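PDB 3I0P: malate dehydrogenase from Entamoeba histolytica, which probably catalyses the NAD-dependent interconversion of malate and oxaloacetate, and binds nicotinamide-adenine-dinucleotide. Local coordinates for residues A[269-272]-A[273-277]; A[26-29]-A[30-33]; A[253-256]-A[257-261]. All blocks are in the same frame, centred on the assembly; numbering follows the deposited sequence.

Contact 1 (A[269-272]-A[273-277])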
loop_
_atom_site.group_PDB
_atom_site.type_symbol
_atom_site.label_atom_id
_atom_site.label_comp_id
_atom_site.label_asym_id
_atom_site.label_seq_id
_atom_site.Cartn_x
_atom_site.Cartn_y
_atom_site.Cartn_z
ATOM N N HIS A 269 -22.580 3.236 3.873
ATOM C CA HIS A 269 -23.503 3.827 2.893
ATOM C C HIS A 269 -23.692 2.986 1.636
ATOM O O HIS A 269 -24.708 3.105 0.968
ATOM C CB HIS A 269 -23.082 5.242 2.505
ATOM C CG HIS A 269 -23.035 6.194 3.659
ATOM N ND1 HIS A 269 -24.118 6.955 4.043
ATOM C CD2 HIS A 269 -22.031 6.508 4.513
ATOM C CE1 HIS A 269 -23.782 7.701 5.081
ATOM N NE2 HIS A 269 -22.521 7.450 5.386
ATOM N N ILE A 270 -22.722 2.144 1.300
ATOM C CA ILE A 270 -22.869 1.287 0.126
ATOM C C ILE A 270 -24.098 0.372 0.290
ATOM O O ILE A 270 -25.015 0.414 -0.536
ATOM C CB ILE A 270 -21.573 0.487 -0.209
ATOM C CG1 ILE A 270 -20.443 1.445 -0.601
ATOM C CG2 ILE A 270 -21.835 -0.490 -1.349
ATOM C CD1 ILE A 270 -19.042 0.877 -0.501
ATOM N N GLU A 271 -24.114 -0.419 1.364
ATOM C CA GLU A 271 -25.220 -1.320 1.665
ATOM C C GLU A 271 -26.525 -0.570 1.947
ATOM O O GLU A 271 -27.590 -0.945 1.436
ATOM C CB GLU A 271 -24.851 -2.242 2.829
ATOM C CG GLU A 271 -25.995 -3.099 3.391
ATOM C CD GLU A 271 -26.628 -4.036 2.363
ATOM O OE1 GLU A 271 -25.912 -4.541 1.465
ATOM O OE2 GLU A 271 -27.852 -4.279 2.466
ATOM N N GLU A 272 -26.434 0.494 2.744
ATOM C CA GLU A 272 -27.596 1.323 3.090
ATOM C C GLU A 272 -28.319 1.901 1.875
ATOM O O GLU A 272 -29.552 1.872 1.823
ATOM C CB GLU A 272 -27.208 2.430 4.074
ATOM C CG GLU A 272 -27.022 1.915 5.498
ATOM C CD GLU A 272 -26.499 2.968 6.470
ATOM O OE1 GLU A 272 -26.623 4.186 6.192
ATOM O OE2 GLU A 272 -25.968 2.560 7.528
ATOM N N GLU A 273 -27.556 2.416 0.908
ATOM C CA GLU A 273 -28.134 2.968 -0.322
ATOM C C GLU A 273 -28.633 1.880 -1.291
ATOM O O GLU A 273 -29.501 2.156 -2.129
ATOM C CB GLU A 273 -27.161 3.917 -1.035
ATOM C CG GLU A 273 -26.785 5.163 -0.252
ATOM C CD GLU A 273 -27.974 6.050 0.091
ATOM O OE1 GLU A 273 -28.555 6.668 -0.828
ATOM O OE2 GLU A 273 -28.312 6.142 1.290
ATOM N N LYS A 274 -28.082 0.664 -1.180
ATOM C CA LYS A 274 -28.587 -0.487 -1.940
ATOM C C LYS A 274 -29.959 -0.924 -1.402
ATOM O O LYS A 274 -30.831 -1.343 -2.174
ATOM C CB LYS A 274 -27.586 -1.655 -1.943
ATOM C CG LYS A 274 -28.126 -2.995 -2.512
ATOM C CD LYS A 274 -28.454 -3.994 -1.395
ATOM C CE LYS A 274 -29.732 -4.806 -1.652
ATOM N NZ LYS A 274 -29.530 -6.150 -2.254
ATOM N N GLU A 275 -30.150 -0.812 -0.086
ATOM C CA GLU A 275 -31.451 -1.089 0.532
ATOM C C GLU A 275 -32.528 -0.083 0.115
ATOM O O GLU A 275 -33.705 -0.419 0.104
ATOM C CB GLU A 275 -31.335 -1.163 2.059
ATOM C CG GLU A 275 -30.848 -2.520 2.594
ATOM C CD GLU A 275 -30.422 -2.462 4.063
ATOM O OE1 GLU A 275 -31.153 -1.857 4.892
ATOM O OE2 GLU A 275 -29.352 -3.028 4.396
ATOM N N LYS A 276 -32.122 1.133 -0.241
ATOM C CA LYS A 276 -33.050 2.166 -0.722
ATOM C C LYS A 276 -33.280 2.111 -2.230
ATOM O O LYS A 276 -34.404 2.251 -2.684
ATOM C CB LYS A 276 -32.552 3.577 -0.365
ATOM C CG LYS A 276 -32.366 3.845 1.118
ATOM C CD LYS A 276 -31.771 5.225 1.373
ATOM C CE LYS A 276 -31.276 5.319 2.815
ATOM N NZ LYS A 276 -30.503 6.577 3.062
ATOM N N SER A 277 -32.207 1.933 -3.000
ATOM C CA SER A 277 -32.252 2.081 -4.457
ATOM C C SER A 277 -32.258 0.749 -5.220
ATOM O O SER A 277 -32.584 0.717 -6.410
ATOM C CB SER A 277 -31.068 2.929 -4.938
ATOM O OG SER A 277 -29.852 2.194 -4.849
HETATM O O HOH W 1 -26.642 5.774 3.865
HETATM O O HOH W 2 -27.888 -6.677 0.709
#

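Contact 2 (A[26-29]-A[30-33])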
loop_
_atom_site.group_PDB
_atom_site.type_symbol
_atom_site.label_atom_id
_atom_site.label_comp_id
_atom_site.label_asym_id
_atom_site.label_seq_id
_atom_site.Cartn_x
_atom_site.Cartn_y
_atom_site.Cartn_z
ATOM N N GLY A 26 -29.003 -7.842 -23.186
ATOM C CA GLY A 26 -29.127 -6.461 -23.631
ATOM C C GLY A 26 -27.956 -5.528 -23.385
ATOM O O GLY A 26 -28.134 -4.308 -23.419
ATOM N N SER A 27 -26.764 -6.081 -23.152
ATOM C CA SER A 27 -25.545 -5.268 -23.074
ATOM C C SER A 27 -25.172 -4.628 -24.408
ATOM O O SER A 27 -25.365 -5.215 -25.470
ATOM C CB SER A 27 -24.358 -6.099 -22.586
ATOM O OG SER A 27 -24.648 -6.703 -21.341
ATOM N N ASP A 28 -24.637 -3.415 -24.336
ATOM C CA ASP A 28 -23.936 -2.820 -25.456
ATOM C C ASP A 28 -22.816 -3.790 -25.846
ATOM O O ASP A 28 -22.178 -4.391 -24.972
ATOM C CB ASP A 28 -23.363 -1.460 -25.060
ATOM C CG ASP A 28 -22.315 -0.959 -26.040
ATOM O OD1 ASP A 28 -22.632 -0.064 -26.852
ATOM O OD2 ASP A 28 -21.173 -1.471 -26.015
ATOM N N GLU A 29 -22.581 -3.942 -27.149
ATOM C CA GLU A 29 -21.631 -4.941 -27.627
ATOM C C GLU A 29 -20.207 -4.727 -27.093
ATOM O O GLU A 29 -19.560 -5.684 -26.634
ATOM C CB GLU A 29 -21.651 -5.044 -29.154
ATOM C CG GLU A 29 -20.900 -6.252 -29.682
ATOM C CD GLU A 29 -19.425 -5.990 -29.933
ATOM O OE1 GLU A 29 -19.004 -4.810 -29.965
ATOM O OE2 GLU A 29 -18.682 -6.972 -30.117
ATOM N N GLU A 30 -19.717 -3.491 -27.148
ATOM C CA GLU A 30 -18.393 -3.205 -26.610
ATOM C C GLU A 30 -18.346 -3.485 -25.099
ATOM O O GLU A 30 -17.370 -4.062 -24.610
ATOM C CB GLU A 30 -17.954 -1.777 -26.928
ATOM C CG GLU A 30 -16.460 -1.521 -26.666
ATOM C CD GLU A 30 -16.055 -0.059 -26.860
ATOM O OE1 GLU A 30 -16.944 0.801 -27.108
ATOM O OE2 GLU A 30 -14.834 0.221 -26.766
ATOM N N ASN A 31 -19.404 -3.095 -24.377
ATOM C CA ASN A 31 -19.536 -3.419 -22.954
ATOM C C ASN A 31 -19.413 -4.917 -22.678
ATOM O O ASN A 31 -18.704 -5.320 -21.754
ATOM C CB ASN A 31 -20.853 -2.891 -22.383
ATOM C CG ASN A 31 -20.834 -1.381 -22.120
ATOM O OD1 ASN A 31 -19.888 -0.671 -22.493
ATOM N ND2 ASN A 31 -21.900 -0.884 -21.481
ATOM N N ALA A 32 -20.086 -5.745 -23.483
ATOM C CA ALA A 32 -19.990 -7.200 -23.323
ATOM C C ALA A 32 -18.541 -7.654 -23.437
ATOM O O ALA A 32 -18.107 -8.513 -22.680
ATOM C CB ALA A 32 -20.864 -7.929 -24.332
ATOM N N ARG A 33 -17.797 -7.060 -24.373
ATOM C CA ARG A 33 -16.388 -7.386 -24.569
ATOM C C ARG A 33 -15.495 -6.973 -23.397
ATOM O O ARG A 33 -14.660 -7.757 -22.948
ATOM C CB ARG A 33 -15.860 -6.808 -25.885
ATOM C CG ARG A 33 -15.899 -7.802 -27.034
ATOM C CD ARG A 33 -15.276 -7.235 -28.294
ATOM N NE ARG A 33 -16.000 -6.074 -28.797
ATOM C CZ ARG A 33 -15.449 -4.896 -29.067
ATOM N NH1 ARG A 33 -14.141 -4.696 -28.903
ATOM N NH2 ARG A 33 -16.212 -3.910 -29.529
#

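Contact 3 (A[253-256]-A[257-261])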
loop_
_atom_site.group_PDB
_atom_site.type_symbol
_atom_site.label_atom_id
_atom_site.label_comp_id
_atom_site.label_asym_id
_atom_site.label_seq_id
_atom_site.Cartn_x
_atom_site.Cartn_y
_atom_site.Cartn_z
ATOM N N PHE A 253 -7.087 3.984 3.237
ATOM C CA PHE A 253 -6.441 4.601 2.081
ATOM C C PHE A 253 -7.232 4.281 0.823
ATOM O O PHE A 253 -7.666 5.183 0.102
ATOM C CB PHE A 253 -4.986 4.122 1.958
ATOM C CG PHE A 253 -4.338 4.418 0.622
ATOM C CD1 PHE A 253 -4.125 5.728 0.201
ATOM C CD2 PHE A 253 -3.916 3.376 -0.207
ATOM C CE1 PHE A 253 -3.518 5.987 -1.032
ATOM C CE2 PHE A 253 -3.303 3.630 -1.441
ATOM C CZ PHE A 253 -3.104 4.933 -1.848
ATOM N N VAL A 254 -7.456 2.993 0.587
ATOM C CA VAL A 254 -8.217 2.550 -0.572
ATOM C C VAL A 254 -9.603 3.213 -0.618
ATOM O O VAL A 254 -10.009 3.753 -1.657
ATOM C CB VAL A 254 -8.322 1.015 -0.621
ATOM C CG1 VAL A 254 -9.369 0.581 -1.649
ATOM C CG2 VAL A 254 -6.960 0.419 -0.940
ATOM N N GLU A 255 -10.291 3.195 0.519
ATOM C CA GLU A 255 -11.617 3.780 0.653
ATOM C C GLU A 255 -11.652 5.259 0.251
ATOM O O GLU A 255 -12.523 5.681 -0.527
ATOM C CB GLU A 255 -12.093 3.623 2.098
ATOM C CG GLU A 255 -13.543 4.024 2.339
ATOM C CD GLU A 255 -14.525 2.961 1.883
ATOM O OE1 GLU A 255 -15.598 3.342 1.375
ATOM O OE2 GLU A 255 -14.225 1.749 2.023
ATOM N N ILE A 256 -10.713 6.038 0.790
ATOM C CA ILE A 256 -10.641 7.479 0.528
ATOM C C ILE A 256 -10.344 7.746 -0.939
ATOM O O ILE A 256 -11.004 8.569 -1.564
ATOM C CB ILE A 256 -9.594 8.156 1.410
ATOM C CG1 ILE A 256 -10.061 8.150 2.863
ATOM C CG2 ILE A 256 -9.309 9.574 0.934
ATOM C CD1 ILE A 256 -8.966 8.495 3.833
ATOM N N MET A 257 -9.369 7.031 -1.490
ATOM C CA MET A 257 -9.023 7.149 -2.907
ATOM C C MET A 257 -10.204 6.783 -3.802
ATOM O O MET A 257 -10.375 7.359 -4.875
ATOM C CB MET A 257 -7.822 6.247 -3.256
ATOM C CG MET A 257 -6.527 6.575 -2.523
ATOM S SD MET A 257 -5.796 8.107 -3.101
ATOM C CE MET A 257 -4.804 7.532 -4.483
ATOM N N SER A 258 -11.007 5.814 -3.363
ATOM C CA SER A 258 -12.125 5.312 -4.167
ATOM C C SER A 258 -13.356 6.195 -4.072
ATOM O O SER A 258 -14.043 6.367 -5.072
ATOM C CB SER A 258 -12.468 3.866 -3.803
ATOM O OG SER A 258 -11.327 3.042 -3.986
ATOM N N SER A 259 -13.614 6.781 -2.894
ATOM C CA SER A 259 -14.840 7.580 -2.677
ATOM C C SER A 259 -14.688 9.113 -2.586
ATOM O O SER A 259 -15.545 9.851 -3.071
ATOM C CB SER A 259 -15.612 7.064 -1.462
ATOM O OG SER A 259 -14.801 7.065 -0.305
ATOM N N CYS A 260 -13.608 9.592 -1.977
ATOM C CA CYS A 260 -13.526 11.008 -1.618
ATOM C C CYS A 260 -13.250 11.933 -2.782
ATOM O O CYS A 260 -13.652 13.100 -2.758
ATOM C CB CYS A 260 -12.505 11.227 -0.508
ATOM S SG CYS A 260 -13.099 10.606 1.062
ATOM N N LEU A 261 -12.568 11.419 -3.799
ATOM C CA LEU A 261 -12.240 12.226 -4.964
ATOM C C LEU A 261 -13.379 12.256 -5.989
ATOM O O LEU A 261 -13.600 13.266 -6.636
ATOM C CB LEU A 261 -10.906 11.780 -5.576
ATOM C CG LEU A 261 -9.662 12.016 -4.694
ATOM C CD1 LEU A 261 -8.481 11.171 -5.138
ATOM C CD2 LEU A 261 -9.265 13.487 -4.633
#

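Contact 1 (A[269-272]-A[273-277])
The carboxylates of E271 and E275, one helical turn apart, meet slantwise with their planes 48° apart and their OE2 atoms at 2.7 Å. E271 has CG anti to the backbone N (chi1 171°) and then bends at chi2, which swings its acid group forward along the helix; E275 reaches back extended. At this resolution the separation is approximate; oxygens this near suggest that one acid may hold a proton, and R148, salt-bridged to E271 OE1, probably tempers the negative charge. K274 runs alongside E271, its CD 3.9 Å from E271 OE1, and a water donates to E271 OE2 and accepts weakly from K274 NZ. On another flank, a second water joins H269 ND1, E272 OE1 and E273 OE2, at 2.8 Å from E272 OE1, while E272 OE2 bonds N268. E273 OE2 also takes a salt bridge from K276 NZ at 2.9 Å, the long lysine suiting a partner one turn back. The backbone bond from E273 N to H269 O (2.9 Å) belongs to the same turn. I270, apolar and buried, marks the inward side: with E271 and K274 it packs on F280, in the link from helix 269-277 to strand 282-290.

Contact 2 (A[26-29]-A[30-33])
S27 brings its CB to 4.3 Å from the CB of A32, a meeting of two small side chains where the chain turns into helix 29-45. The serine hydroxyl turns back to L22 O, while G26 just before it is the C-prime residue of a Schellman motif closing helix 11-24; its positive phi of 90° is readily taken by glycine. A32 also lies against Y19 and L22 of that helix, its single methyl suiting a place where two helices come close.

D28 comes next and is the N-cap. Its CG stands anti to the backbone N (chi1 164°), which carries OD2 over the first turn. There the anti lone pair of OD2 accepts from N31 N at 2.9 Å, a nearly straight bond. A short aspartate suits this place, because its carboxylate satisfies a first-turn amide that has no preceding turn of helix to supply a carbonyl, and its negative charge probably interacts favourably with the positive end of the helix dipole. The backbone O of D28 takes A32 N at 2.9 Å, and K73 adds a long, weak ion pair to OD2. The side-chain ND2 of N31 donates to P70 O and A72 O.

E29 completes the segment. Bent at chi2, its acid group swings to R33, which grips it side-on: NH2 to OE1 at 3.0 Å and NE to OE2 at 3.1 Å. The two flat groups are 28° apart, with OE1 almost in the guanidinium plane. Y19 OH also bonds E29 OE2, tying the pair to helix 11-24. The whole is a capped helix start, an Asp N-cap followed by an i to i+4 Glu-Arg salt bridge, at a tight turn between two packed helices.

Contact 3 (A[253-256]-A[257-261])
The F253 ring carries M257 CG over one face, with CG 3.4 Å from F253 CE1. The thioether follows: M257 SD lies 4.7 Å from the ring centroid and 51° off its normal, an oblique Met-aromatic contact between residues one turn apart on helix 244-259. F253 has CG anti to its own N (chi1 165°), while M257 folds at chi2 and chi3, and this lays the flexible chain across one face of the ring. Phenylalanine offers a broad apolar surface and methionine a bendable, polarisable partner; M257 also touches F285 and I287 of strand 282-290 and M115 of strand 113-121, and F253 packs on I168 of the second subunit.

The other flat group is the carboxylate of E255. Its OE2 takes N164 ND2, and its OE1 takes both N146 ND2 and L267 N, so this buried acid is well supplied with donors.

Apolar packing continues beside the subunit boundary, where I256 CG2 lies 3.9 Å from C260 CB. I256 faces V304 and C260 faces N303, both of the second subunit. A branched isoleucine and a compact cysteine fit such a close boundary.

The hydroxyls of two buried serines are satisfied by carbonyls of their own helix. S258 OG donates to V254 O at 2.8 Å, where S258 N also donates, and S259 OG does the same for E255 O, each hydroxyl standing well above the carbonyl plane. C260 N donates to I256 O at 2.8 Å, and C260 O accepts a hydrogen bond from R295 NH1 of the second subunit.

Overall arrangement
Contacts 1 and 3 lie on successive helices, 244-259 and 269-277, with centres 18 Å apart and nearest atoms about 5 Å apart. The connection between them serves both: E255 of contact 3 bonds L267 and packs on F266, whose ring meets that of H269 in contact 1. N146 and R148, just beyond strand 139-145, likewise reach E255 and E271 respectively. The side chains of V254 and I270 each come to about 9 Å from a bound NAD, so both helices lie near the cofactor, though these two side chains do not touch it. Contact 2 stands apart at the turn of the N-terminal helices, its centre 26 Å from contact 1 and 28 Å from contact 3.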